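Local coordinates for protein beta-hydroxyacid dehydrogenase, 3-hydroxyisobutyrate dehydrogenase (Saccharomonospora xinjiangensis XJ-54, PDB 6GRL) that is an S-selective imine reductase linked to reductive amination, and probably uses NADPH to reduce its imine substrates, at residues H202-E210 / H264-A272; V278-D288 / F295-T303. All coordinates share one frame; numbering follows the deposited sequence.

Interaction 1: H202-E210 / H264-A272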
ATOM      1  N   HIS A 202      16.891 -15.755   4.799  1.00 17.58           N
ATOM      2  CA  HIS A 202      17.516 -16.980   4.308  1.00 17.74           C
ATOM      3  C   HIS A 202      18.951 -16.737   3.859  1.00 16.77           C
ATOM      4  O   HIS A 202      19.809 -17.610   4.027  1.00 18.63           O
ATOM      5  CB  HIS A 202      16.690 -17.573   3.165  1.00 17.61           C
ATOM      6  CG  HIS A 202      15.343 -18.069   3.590  1.00 18.61           C
ATOM      7  ND1 HIS A 202      15.159 -18.873   4.695  1.00 19.54           N
ATOM      8  CD2 HIS A 202      14.113 -17.880   3.054  1.00 17.07           C
ATOM      9  CE1 HIS A 202      13.874 -19.154   4.824  1.00 18.23           C
ATOM     10  NE2 HIS A 202      13.219 -18.564   3.840  1.00 18.80           N
ATOM     11  N   THR A 203      19.231 -15.561   3.292  1.00 15.71           N
ATOM     12  CA  THR A 203      20.605 -15.227   2.927  1.00 15.96           C
ATOM     13  C   THR A 203      21.487 -15.117   4.165  1.00 15.35           C
ATOM     14  O   THR A 203      22.648 -15.548   4.150  1.00 18.75           O
ATOM     15  CB  THR A 203      20.632 -13.924   2.127  1.00 17.21           C
ATOM     16  OG1 THR A 203      19.747 -14.036   1.004  1.00 17.30           O
ATOM     17  CG2 THR A 203      22.038 -13.630   1.625  1.00 17.78           C
ATOM     18  N   LEU A 204      20.952 -14.547   5.246  1.00 16.57           N
ATOM     19  CA  LEU A 204      21.693 -14.508   6.504  1.00 17.85           C
ATOM     20  C   LEU A 204      21.974 -15.915   7.015  1.00 21.06           C
ATOM     21  O   LEU A 204      23.031 -16.169   7.606  1.00 21.94           O
ATOM     22  CB  LEU A 204      20.918 -13.708   7.550  1.00 18.09           C
ATOM     23  CG  LEU A 204      20.678 -12.224   7.271  1.00 21.52           C
ATOM     24  CD1 LEU A 204      19.896 -11.598   8.411  1.00 23.28           C
ATOM     25  CD2 LEU A 204      21.990 -11.491   7.056  1.00 22.74           C
ATOM     26  N   SER A 205      21.038 -16.843   6.796  1.00 16.81           N
ATOM     27  CA  SER A 205      21.265 -18.229   7.192  1.00 17.38           C
ATOM     28  C   SER A 205      22.465 -18.821   6.462  1.00 18.56           C
ATOM     29  O   SER A 205      23.237 -19.591   7.045  1.00 20.33           O
ATOM     30  CB  SER A 205      20.014 -19.066   6.922  1.00 17.40           C
ATOM     31  OG  SER A 205      18.914 -18.607   7.688  1.00 22.90           O
ATOM     32  N   VAL A 206      22.641 -18.467   5.188  1.00 18.52           N
ATOM     33  CA  VAL A 206      23.761 -19.000   4.418  1.00 17.96           C
ATOM     34  C   VAL A 206      25.086 -18.514   4.994  1.00 18.15           C
ATOM     35  O   VAL A 206      26.003 -19.307   5.238  1.00 21.00           O
ATOM     36  CB  VAL A 206      23.625 -18.624   2.932  1.00 16.45           C
ATOM     37  CG1 VAL A 206      24.904 -18.966   2.182  1.00 17.68           C
ATOM     38  CG2 VAL A 206      22.436 -19.337   2.308  1.00 19.78           C
ATOM     39  N   VAL A 207      25.206 -17.204   5.225  1.00 17.39           N
ATOM     40  CA  VAL A 207      26.486 -16.666   5.679  1.00 18.56           C
ATOM     41  C   VAL A 207      26.762 -17.058   7.123  1.00 18.48           C
ATOM     42  O   VAL A 207      27.926 -17.178   7.526  1.00 21.47           O
ATOM     43  CB  VAL A 207      26.537 -15.138   5.489  1.00 19.10           C
ATOM     44  CG1 VAL A 207      26.289 -14.780   4.040  1.00 17.88           C
ATOM     45  CG2 VAL A 207      25.534 -14.441   6.397  1.00 19.23           C
ATOM     46  N   HIS A 208      25.716 -17.265   7.926  1.00 20.14           N
ATOM     47  CA  HIS A 208      25.929 -17.693   9.305  1.00 21.96           C
ATOM     48  C   HIS A 208      26.522 -19.094   9.358  1.00 23.77           C
ATOM     49  O   HIS A 208      27.404 -19.371  10.180  1.00 25.66           O
ATOM     50  CB  HIS A 208      24.619 -17.631  10.089  1.00 25.43           C
ATOM     51  CG  HIS A 208      24.778 -17.937  11.546  1.00 29.66           C
ATOM     52  ND1 HIS A 208      24.598 -19.200  12.066  1.00 32.09           N
ATOM     53  CD2 HIS A 208      25.114 -17.144  12.590  1.00 31.51           C
ATOM     54  CE1 HIS A 208      24.808 -19.171  13.370  1.00 33.27           C
ATOM     55  NE2 HIS A 208      25.123 -17.935  13.713  1.00 32.83           N
ATOM     56  N   ALA A 209      26.053 -19.991   8.485  1.00 20.62           N
ATOM     57  CA  ALA A 209      26.616 -21.333   8.423  1.00 19.44           C
ATOM     58  C   ALA A 209      28.071 -21.323   7.977  1.00 24.33           C
ATOM     59  O   ALA A 209      28.790 -22.299   8.221  1.00 26.74           O
ATOM     60  CB  ALA A 209      25.787 -22.207   7.481  1.00 22.08           C
ATOM     61  N   GLU A 210      28.519 -20.247   7.333  1.00 23.34           N
ATOM     62  CA  GLU A 210      29.899 -20.115   6.889  1.00 22.94           C
ATOM     63  C   GLU A 210      30.771 -19.353   7.879  1.00 22.77           C
ATOM     64  O   GLU A 210      31.960 -19.156   7.608  1.00 24.16           O
ATOM     65  CB  GLU A 210      29.946 -19.417   5.526  1.00 19.57           C
ATOM     66  CG  GLU A 210      29.476 -20.269   4.354  1.00 19.42           C
ATOM     67  CD  GLU A 210      30.508 -21.297   3.918  1.00 21.26           C
ATOM     68  OE1 GLU A 210      31.602 -21.343   4.517  1.00 25.32           O
ATOM     69  OE2 GLU A 210      30.232 -22.045   2.956  1.00 25.05           O
ATOM     70  N   HIS A 264      25.720 -24.779  -3.096  1.00 23.07           N
ATOM     71  CA  HIS A 264      26.449 -24.236  -1.953  1.00 25.00           C
ATOM     72  C   HIS A 264      25.560 -24.143  -0.718  1.00 24.52           C
ATOM     73  O   HIS A 264      25.936 -24.613   0.363  1.00 24.98           O
ATOM     74  CB  HIS A 264      27.036 -22.869  -2.304  1.00 27.25           C
ATOM     75  CG  HIS A 264      27.570 -22.122  -1.120  1.00 24.39           C
ATOM     76  ND1 HIS A 264      27.073 -20.899  -0.724  1.00 23.76           N
ATOM     77  CD2 HIS A 264      28.546 -22.437  -0.237  1.00 24.41           C
ATOM     78  CE1 HIS A 264      27.729 -20.487   0.345  1.00 22.62           C
ATOM     79  NE2 HIS A 264      28.627 -21.402   0.663  1.00 23.02           N
ATOM     80  N   ARG A 265      24.377 -23.539  -0.853  1.00 23.56           N
ATOM     81  CA  ARG A 265      23.521 -23.360   0.317  1.00 18.94           C
ATOM     82  C   ARG A 265      22.986 -24.695   0.823  1.00 21.58           C
ATOM     83  O   ARG A 265      22.848 -24.894   2.034  1.00 21.05           O
ATOM     84  CB  ARG A 265      22.377 -22.393   0.001  1.00 18.02           C
ATOM     85  CG  ARG A 265      21.391 -22.867  -1.053  1.00 19.69           C
ATOM     86  CD  ARG A 265      20.613 -21.691  -1.625  1.00 18.34           C
ATOM     87  NE  ARG A 265      19.639 -21.150  -0.679  1.00 18.45           N
ATOM     88  CZ  ARG A 265      19.479 -19.853  -0.430  1.00 19.07           C
ATOM     89  NH1 ARG A 265      18.562 -19.448   0.440  1.00 15.55           N
ATOM     90  NH2 ARG A 265      20.240 -18.960  -1.046  1.00 18.71           N
ATOM     91  N   GLU A 266      22.697 -25.631  -0.086  1.00 21.03           N
ATOM     92  CA  GLU A 266      22.203 -26.934   0.345  1.00 22.09           C
ATOM     93  C   GLU A 266      23.296 -27.754   1.019  1.00 23.89           C
ATOM     94  O   GLU A 266      22.999 -28.581   1.889  1.00 24.70           O
ATOM     95  CB  GLU A 266      21.608 -27.692  -0.842  1.00 23.53           C
ATOM     96  CG  GLU A 266      20.230 -27.187  -1.246  1.00 21.97           C
ATOM     97  CD  GLU A 266      19.568 -28.050  -2.303  1.00 25.01           C
ATOM     98  OE1 GLU A 266      20.264 -28.884  -2.921  1.00 28.62           O
ATOM     99  OE2 GLU A 266      18.347 -27.891  -2.514  1.00 26.92           O
ATOM    100  N   SER A 267      24.560 -27.536   0.643  1.00 22.31           N
ATOM    101  CA  SER A 267      25.665 -28.188   1.337  1.00 24.46           C
ATOM    102  C   SER A 267      25.815 -27.684   2.767  1.00 26.26           C
ATOM    103  O   SER A 267      26.461 -28.350   3.582  1.00 30.03           O
ATOM    104  CB  SER A 267      26.973 -27.978   0.572  1.00 28.28           C
ATOM    105  OG  SER A 267      27.427 -26.641   0.689  1.00 26.59           O
ATOM    106  N   LEU A 268      25.239 -26.526   3.080  1.00 24.20           N
ATOM    107  CA  LEU A 268      25.226 -25.981   4.430  1.00 23.49           C
ATOM    108  C   LEU A 268      23.950 -26.323   5.185  1.00 25.09           C
ATOM    109  O   LEU A 268      23.818 -25.948   6.353  1.00 27.39           O
ATOM    110  CB  LEU A 268      25.401 -24.460   4.383  1.00 23.52           C
ATOM    111  CG  LEU A 268      26.677 -23.930   3.728  1.00 22.85           C
ATOM    112  CD1 LEU A 268      26.535 -22.447   3.426  1.00 21.73           C
ATOM    113  CD2 LEU A 268      27.885 -24.181   4.617  1.00 25.89           C
ATOM    114  N   GLY A 269      23.012 -27.021   4.549  1.00 23.38           N
ATOM    115  CA  GLY A 269      21.748 -27.339   5.177  1.00 22.37           C
ATOM    116  C   GLY A 269      20.719 -26.234   5.130  1.00 23.18           C
ATOM    117  O   GLY A 269      19.729 -26.302   5.866  1.00 25.02           O
ATOM    118  N   VAL A 270      20.919 -25.222   4.291  1.00 21.00           N
ATOM    119  CA  VAL A 270      20.005 -24.092   4.183  1.00 19.66           C
ATOM    120  C   VAL A 270      19.012 -24.364   3.062  1.00 20.46           C
ATOM    121  O   VAL A 270      19.329 -25.022   2.065  1.00 20.69           O
ATOM    122  CB  VAL A 270      20.792 -22.782   3.956  1.00 17.52           C
ATOM    123  CG1 VAL A 270      19.853 -21.595   3.773  1.00 19.18           C
ATOM    124  CG2 VAL A 270      21.741 -22.531   5.118  1.00 23.19           C
ATOM    125  N   GLU A 271      17.787 -23.866   3.236  1.00 19.74           N
ATOM    126  CA  GLU A 271      16.741 -24.012   2.233  1.00 18.95           C
ATOM    127  C   GLU A 271      17.174 -23.414   0.896  1.00 17.15           C
ATOM    128  O   GLU A 271      18.123 -22.629   0.806  1.00 18.46           O
ATOM    129  CB  GLU A 271      15.455 -23.331   2.701  1.00 18.24           C
ATOM    130  CG  GLU A 271      15.547 -21.809   2.710  1.00 20.34           C
ATOM    131  CD  GLU A 271      15.032 -21.180   1.429  1.00 18.77           C
ATOM    132  OE1 GLU A 271      13.951 -21.585   0.954  1.00 17.55           O
ATOM    133  OE2 GLU A 271      15.725 -20.294   0.885  1.00 19.90           O
ATOM    134  N   ALA A 272      16.439 -23.780  -0.154  1.00 18.84           N
ATOM    135  CA  ALA A 272      16.718 -23.279  -1.495  1.00 17.93           C
ATOM    136  C   ALA A 272      15.447 -23.288  -2.335  1.00 19.00           C
ATOM    137  O   ALA A 272      15.468 -23.641  -3.518  1.00 21.03           O
ATOM    138  CB  ALA A 272      17.818 -24.097  -2.177  1.00 18.37           C
TER
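H202 and E271 meet as stacked flat groups near one end of the contact: the carboxylate of E271 lies 22° from the plane of the imidazole, and its CG sits over the same ring, 3.7 Å from the H202 centroid, in a CH-pi contact. E271 is bent at chi2 (94°), which folds the carboxylate back over the ring. Its OE2 also forms a salt bridge with R265 NH1, a weak hydrogen bond of 3.0 Å, and its OE1 accepts from V273 N, while R265 NE gives a nearly straight bond of 2.6 Å to E271 O, in the carbonyl plane. The guanidinium is thereby held against the chain beyond its own helix, with V206 CG2 over the centre of one face and H202 CB at its edge.

V206 straddles the middle of the contact. Its CG2 also touches V270 CG1 at 3.7 Å, whereas CG1, anti to the backbone N, diverges toward L268 CD1 and the H264 ring. A209 CB rests on L268 CB. At the far end H264 NE2 donates to E210 OE2 (2.9 Å, 155°), close to the imidazole plane but on the anti side of the carboxylate and somewhat out of its plane. Helix 251-267 ends here in a Schellman motif at G269, whose turn brings L268 and V270 against the last turns of helix 181-209. Replacing H202 with an alanine would probably strip the stacked ring from the carboxylate and CG of E271, leaving that side chain held by V273 N and R265 alone of the partners described.

Small apolar contacts thus lie between two polar ends at the protein surface, and the H264-E210 bond would probably strengthen if the imidazole were protonated.

Interaction 2: V278-D288 / F295-T303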
ATOM      1  N   VAL A 278      13.744 -20.602  -9.384  1.00 19.68           N
ATOM      2  CA  VAL A 278      14.303 -19.771 -10.446  1.00 19.96           C
ATOM      3  C   VAL A 278      15.073 -20.628 -11.444  1.00 20.89           C
ATOM      4  O   VAL A 278      14.989 -20.417 -12.661  1.00 21.67           O
ATOM      5  CB  VAL A 278      15.190 -18.665  -9.844  1.00 19.08           C
ATOM      6  CG1 VAL A 278      15.963 -17.948 -10.935  1.00 19.46           C
ATOM      7  CG2 VAL A 278      14.344 -17.680  -9.059  1.00 18.36           C
ATOM      8  N   LYS A 279      15.828 -21.611 -10.946  1.00 20.95           N
ATOM      9  CA  LYS A 279      16.595 -22.478 -11.836  1.00 21.92           C
ATOM     10  C   LYS A 279      15.681 -23.265 -12.767  1.00 23.07           C
ATOM     11  O   LYS A 279      15.976 -23.414 -13.959  1.00 24.00           O
ATOM     12  CB  LYS A 279      17.472 -23.425 -11.015  1.00 21.89           C
ATOM     13  CG  LYS A 279      18.204 -24.476 -11.836  1.00 26.52           C
ATOM     14  CD  LYS A 279      19.223 -23.846 -12.770  1.00 27.11           C
ATOM     15  CE  LYS A 279      20.286 -24.856 -13.185  1.00 29.49           C
ATOM     16  NZ  LYS A 279      19.716 -26.026 -13.905  1.00 32.70           N
ATOM     17  N   GLU A 280      14.558 -23.767 -12.244  1.00 23.10           N
ATOM     18  CA  GLU A 280      13.624 -24.511 -13.084  1.00 24.29           C
ATOM     19  C   GLU A 280      13.019 -23.620 -14.161  1.00 24.73           C
ATOM     20  O   GLU A 280      12.845 -24.049 -15.308  1.00 25.97           O
ATOM     21  CB  GLU A 280      12.526 -25.137 -12.223  1.00 33.66           C
ATOM     22  CG  GLU A 280      12.757 -26.603 -11.896  1.00 40.05           C
ATOM     23  CD  GLU A 280      12.742 -27.485 -13.129  1.00 45.91           C
ATOM     24  OE1 GLU A 280      11.657 -27.668 -13.721  1.00 48.17           O
ATOM     25  OE2 GLU A 280      13.817 -27.998 -13.507  1.00 47.92           O
ATOM     26  N   LEU A 281      12.687 -22.374 -13.809  1.00 23.84           N
ATOM     27  CA  LEU A 281      12.161 -21.443 -14.803  1.00 24.34           C
ATOM     28  C   LEU A 281      13.212 -21.110 -15.855  1.00 24.86           C
ATOM     29  O   LEU A 281      12.899 -21.026 -17.049  1.00 25.98           O
ATOM     30  CB  LEU A 281      11.664 -20.169 -14.119  1.00 23.34           C
ATOM     31  CG  LEU A 281      10.409 -20.306 -13.254  1.00 22.99           C
ATOM     32  CD1 LEU A 281      10.196 -19.054 -12.418  1.00 21.91           C
ATOM     33  CD2 LEU A 281       9.190 -20.590 -14.117  1.00 24.22           C
ATOM     34  N   MET A 282      14.463 -20.917 -15.431  1.00 24.14           N
ATOM     35  CA  MET A 282      15.530 -20.628 -16.383  1.00 24.61           C
ATOM     36  C   MET A 282      15.751 -21.796 -17.333  1.00 25.94           C
ATOM     37  O   MET A 282      15.901 -21.599 -18.545  1.00 26.91           O
ATOM     38  CB  MET A 282      16.823 -20.303 -15.638  1.00 23.63           C
ATOM     39  CG  MET A 282      16.838 -18.941 -14.980  1.00 22.59           C
ATOM     40  SD  MET A 282      18.386 -18.676 -14.105  1.00 22.76           S
ATOM     41  CE  MET A 282      18.175 -16.986 -13.551  1.00 20.72           C
ATOM     42  N   ASP A 283      15.778 -23.021 -16.802  1.00 26.10           N
ATOM     43  CA  ASP A 283      16.001 -24.189 -17.647  1.00 27.48           C
ATOM     44  C   ASP A 283      14.880 -24.353 -18.665  1.00 29.49           C
ATOM     45  O   ASP A 283      15.125 -24.750 -19.810  1.00 30.05           O
ATOM     46  CB  ASP A 283      16.133 -25.446 -16.787  1.00 27.51           C
ATOM     47  CG  ASP A 283      17.428 -25.480 -15.998  1.00 28.33           C
ATOM     48  OD1 ASP A 283      18.345 -24.695 -16.318  1.00 28.98           O
ATOM     49  OD2 ASP A 283      17.535 -26.301 -15.063  1.00 28.82           O
ATOM     50  N   GLN A 284      13.643 -24.049 -18.268  1.00 29.21           N
ATOM     51  CA  GLN A 284      12.526 -24.163 -19.201  1.00 31.78           C
ATOM     52  C   GLN A 284      12.615 -23.110 -20.299  1.00 32.44           C
ATOM     53  O   GLN A 284      12.398 -23.417 -21.477  1.00 31.81           O
ATOM     54  CB  GLN A 284      11.200 -24.048 -18.448  1.00 33.36           C
ATOM     55  CG  GLN A 284       9.975 -24.235 -19.327  1.00 37.57           C
ATOM     56  CD  GLN A 284       9.926 -25.605 -19.976  1.00 41.25           C
ATOM     57  OE1 GLN A 284      10.200 -26.620 -19.333  1.00 42.55           O
ATOM     58  NE2 GLN A 284       9.581 -25.641 -21.258  1.00 43.78           N
ATOM     59  N   ARG A 285      12.939 -21.867 -19.935  1.00 29.19           N
ATOM     60  CA  ARG A 285      13.055 -20.808 -20.933  1.00 29.72           C
ATOM     61  C   ARG A 285      14.206 -21.079 -21.893  1.00 30.49           C
ATOM     62  O   ARG A 285      14.114 -20.765 -23.086  1.00 31.71           O
ATOM     63  CB  ARG A 285      13.232 -19.456 -20.243  1.00 29.78           C
ATOM     64  CG  ARG A 285      13.130 -18.261 -21.176  1.00 30.90           C
ATOM     65  CD  ARG A 285      11.697 -17.991 -21.597  1.00 32.02           C
ATOM     66  NE  ARG A 285      11.597 -16.779 -22.405  1.00 32.52           N
ATOM     67  CZ  ARG A 285      10.511 -16.417 -23.080  1.00 33.05           C
ATOM     68  NH1 ARG A 285       9.424 -17.176 -23.047  1.00 33.97           N
ATOM     69  NH2 ARG A 285      10.512 -15.297 -23.789  1.00 32.44           N
ATOM     70  N   ILE A 286      15.299 -21.662 -21.395  1.00 29.90           N
ATOM     71  CA  ILE A 286      16.399 -22.047 -22.275  1.00 30.71           C
ATOM     72  C   ILE A 286      15.971 -23.182 -23.196  1.00 32.43           C
ATOM     73  O   ILE A 286      16.274 -23.175 -24.395  1.00 33.67           O
ATOM     74  CB  ILE A 286      17.637 -22.428 -21.444  1.00 29.74           C
ATOM     75  CG1 ILE A 286      18.229 -21.191 -20.768  1.00 28.33           C
ATOM     76  CG2 ILE A 286      18.682 -23.114 -22.316  1.00 30.78           C
ATOM     77  CD1 ILE A 286      19.166 -21.514 -19.629  1.00 27.68           C
ATOM     78  N   ALA A 287      15.253 -24.170 -22.654  1.00 32.62           N
ATOM     79  CA  ALA A 287      14.780 -25.277 -23.479  1.00 34.37           C
ATOM     80  C   ALA A 287      13.775 -24.811 -24.524  1.00 36.54           C
ATOM     81  O   ALA A 287      13.638 -25.447 -25.577  1.00 38.89           O
ATOM     82  CB  ALA A 287      14.166 -26.365 -22.597  1.00 34.64           C
ATOM     83  N   ASP A 288      13.071 -23.713 -24.260  1.00 37.33           N
ATOM     84  CA  ASP A 288      12.116 -23.158 -25.211  1.00 37.64           C
ATOM     85  C   ASP A 288      12.780 -22.353 -26.321  1.00 38.51           C
ATOM     86  O   ASP A 288      12.073 -21.810 -27.176  1.00 40.94           O
ATOM     87  CB  ASP A 288      11.094 -22.281 -24.482  1.00 39.50           C
ATOM     88  CG  ASP A 288      10.186 -23.080 -23.565  1.00 42.50           C
ATOM     89  OD1 ASP A 288      10.034 -24.299 -23.793  1.00 44.57           O
ATOM     90  OD2 ASP A 288       9.622 -22.489 -22.620  1.00 42.34           O
ATOM     91  N   PHE A 295      16.590 -12.411 -17.300  1.00 23.11           N
ATOM     92  CA  PHE A 295      15.732 -12.807 -16.188  1.00 22.38           C
ATOM     93  C   PHE A 295      14.299 -12.329 -16.382  1.00 22.88           C
ATOM     94  O   PHE A 295      13.351 -13.042 -16.032  1.00 22.88           O
ATOM     95  CB  PHE A 295      16.295 -12.268 -14.873  1.00 21.16           C
ATOM     96  CG  PHE A 295      15.544 -12.738 -13.662  1.00 20.40           C
ATOM     97  CD1 PHE A 295      15.889 -13.924 -13.035  1.00 23.57           C
ATOM     98  CD2 PHE A 295      14.486 -12.000 -13.157  1.00 20.19           C
ATOM     99  CE1 PHE A 295      15.197 -14.363 -11.924  1.00 23.02           C
ATOM    100  CE2 PHE A 295      13.788 -12.435 -12.049  1.00 19.53           C
ATOM    101  CZ  PHE A 295      14.144 -13.615 -11.429  1.00 22.29           C
ATOM    102  N   SER A 296      14.118 -11.121 -16.922  1.00 23.39           N
ATOM    103  CA  SER A 296      12.773 -10.573 -17.063  1.00 23.96           C
ATOM    104  C   SER A 296      11.905 -11.431 -17.975  1.00 25.11           C
ATOM    105  O   SER A 296      10.675 -11.426 -17.843  1.00 25.46           O
ATOM    106  CB  SER A 296      12.842  -9.139 -17.589  1.00 24.54           C
ATOM    107  OG  SER A 296      13.435  -9.091 -18.874  1.00 26.59           O
ATOM    108  N   SER A 297      12.520 -12.184 -18.890  1.00 25.81           N
ATOM    109  CA  SER A 297      11.756 -13.029 -19.801  1.00 27.08           C
ATOM    110  C   SER A 297      11.088 -14.198 -19.089  1.00 26.70           C
ATOM    111  O   SER A 297      10.166 -14.800 -19.646  1.00 27.74           O
ATOM    112  CB  SER A 297      12.658 -13.550 -20.921  1.00 27.95           C
ATOM    113  OG  SER A 297      13.571 -14.519 -20.435  1.00 27.21           O
ATOM    114  N   LEU A 298      11.530 -14.534 -17.873  1.00 25.34           N
ATOM    115  CA  LEU A 298      10.873 -15.591 -17.115  1.00 25.00           C
ATOM    116  C   LEU A 298       9.438 -15.227 -16.759  1.00 25.12           C
ATOM    117  O   LEU A 298       8.648 -16.118 -16.426  1.00 25.25           O
ATOM    118  CB  LEU A 298      11.667 -15.899 -15.844  1.00 23.60           C
ATOM    119  CG  LEU A 298      13.122 -16.316 -16.071  1.00 23.47           C
ATOM    120  CD1 LEU A 298      13.830 -16.552 -14.745  1.00 22.21           C
ATOM    121  CD2 LEU A 298      13.207 -17.553 -16.957  1.00 24.56           C
ATOM    122  N   PHE A 299       9.087 -13.940 -16.825  1.00 25.17           N
ATOM    123  CA  PHE A 299       7.709 -13.528 -16.583  1.00 27.46           C
ATOM    124  C   PHE A 299       6.753 -14.159 -17.585  1.00 30.10           C
ATOM    125  O   PHE A 299       5.575 -14.367 -17.272  1.00 27.26           O
ATOM    126  CB  PHE A 299       7.608 -12.004 -16.633  1.00 25.53           C
ATOM    127  CG  PHE A 299       6.296 -11.467 -16.147  1.00 25.66           C
ATOM    128  CD1 PHE A 299       5.962 -11.529 -14.805  1.00 26.43           C
ATOM    129  CD2 PHE A 299       5.400 -10.891 -17.031  1.00 27.07           C
ATOM    130  CE1 PHE A 299       4.751 -11.033 -14.356  1.00 26.12           C
ATOM    131  CE2 PHE A 299       4.191 -10.388 -16.588  1.00 28.35           C
ATOM    132  CZ  PHE A 299       3.866 -10.460 -15.248  1.00 26.04           C
ATOM    133  N   GLU A 300       7.239 -14.477 -18.788  1.00 28.11           N
ATOM    134  CA  GLU A 300       6.390 -15.123 -19.783  1.00 29.73           C
ATOM    135  C   GLU A 300       5.965 -16.517 -19.341  1.00 29.66           C
ATOM    136  O   GLU A 300       4.917 -17.010 -19.775  1.00 31.16           O
ATOM    137  CB  GLU A 300       7.114 -15.191 -21.128  1.00 30.94           C
ATOM    138  CG  GLU A 300       7.442 -13.833 -21.723  1.00 32.99           C
ATOM    139  CD  GLU A 300       6.204 -13.062 -22.139  1.00 38.28           C
ATOM    140  OE1 GLU A 300       5.242 -13.694 -22.625  1.00 39.84           O
ATOM    141  OE2 GLU A 300       6.192 -11.824 -21.977  1.00 39.66           O
ATOM    142  N   LEU A 301       6.758 -17.165 -18.485  1.00 29.01           N
ATOM    143  CA  LEU A 301       6.403 -18.481 -17.974  1.00 29.97           C
ATOM    144  C   LEU A 301       5.433 -18.413 -16.803  1.00 31.24           C
ATOM    145  O   LEU A 301       4.705 -19.383 -16.561  1.00 33.74           O
ATOM    146  CB  LEU A 301       7.663 -19.241 -17.549  1.00 28.30           C
ATOM    147  CG  LEU A 301       8.605 -19.679 -18.670  1.00 29.67           C
ATOM    148  CD1 LEU A 301       9.876 -20.275 -18.089  1.00 27.65           C
ATOM    149  CD2 LEU A 301       7.913 -20.672 -19.590  1.00 32.82           C
ATOM    150  N   LEU A 302       5.410 -17.298 -16.075  1.00 29.22           N
ATOM    151  CA  LEU A 302       4.526 -17.138 -14.927  1.00 30.58           C
ATOM    152  C   LEU A 302       3.148 -16.628 -15.329  1.00 32.73           C
ATOM    153  O   LEU A 302       2.135 -17.110 -14.810  1.00 35.00           O
ATOM    154  CB  LEU A 302       5.158 -16.187 -13.909  1.00 29.02           C
ATOM    155  CG  LEU A 302       6.516 -16.620 -13.356  1.00 25.94           C
ATOM    156  CD1 LEU A 302       7.132 -15.508 -12.522  1.00 26.45           C
ATOM    157  CD2 LEU A 302       6.382 -17.896 -12.540  1.00 24.09           C
ATOM    158  N   THR A 303       3.090 -15.655 -16.231  1.00 31.50           N
ATOM    159  CA  THR A 303       1.817 -15.154 -16.739  1.00 36.60           C
ATOM    160  C   THR A 303       1.838 -15.077 -18.262  1.00 38.61           C
ATOM    161  O   THR A 303       2.584 -14.288 -18.843  1.00 39.71           O
ATOM    162  CB  THR A 303       1.477 -13.761 -16.173  1.00 38.96           C
ATOM    163  OG1 THR A 303       2.330 -12.778 -16.771  1.00 44.67           O
ATOM    164  CG2 THR A 303       1.648 -13.729 -14.665  1.00 33.66           C
TER
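R285 reaches across to S297 and E300 with CG anti to the backbone N (chi1 -170°) and a bend at chi2 (74°), and the rest of the chain runs out extended. This lays one guanidinium face over S297 O, 3.7 Å above the plane and offset toward the rim, while NH1 comes to 3.6 Å from E300 CB. The R285 and E300 charges are not paired: R285 NH2 is hydrogen-bonded to Q293, S297 OG to G294 O, and E300 OE2 to the hydroxyl of Y244.

Next to this polar edge the leucines interlock. With CG anti to its carbonyl carbon, L298 turns its branch toward helix 273-287: CD1 packs on M282 CG, and CD2 lies 3.5 Å from L281 O and also meets R285 CB. L301 and L281 lie alongside each other, pointing opposite ways, with L301 CB 4.0 Å from L281 CD2 and L301 CD1 close to L281 O. The other methyl of L301, CD2, reaches Q284 CG and D288. L302 CD2 adds a methyl contact with L281 CD1.

The C-terminal end of the reductive aminase-like domain folds back on itself here: helix 273-287 runs into a short loop, and a 3-10 turn at 296-297 followed by the weakly bonded helix 299-302 returns against its side. D247 receives the backbone N-H groups of F295 and S296 where this return begins.

M282 is extended beyond CG, which carries CE out to the edge of the F295 ring, nearly in the ring plane and 3.9 Å from CD1. V278 CG1 meets the same edge at F295 CE1, 3.8 Å away. M282 also touches Q254 and M258 of helix 251-267, and F295 touches M235 of helix 229-241.

From the N terminus, the chain passes through the sheet-containing NAD-binding domain and enters helix 181-209, whose last turns supply the first half of interaction 1. Helices 214-225, 229-241 and most of 251-267 follow before 264-272 returns to 202-210, closing a largely helical loop of 53 residues. Helix 273-287 then leads directly into interaction 2, which closes a loop of only six residues when 295-303 folds back on 278-288. The two contacts are in series, neither nested nor crossing, with centres about 24 Å apart. Interaction 1 ties the long helix to the end of helix 251-267, and interaction 2 ties the C-terminal tail to helix 273-287.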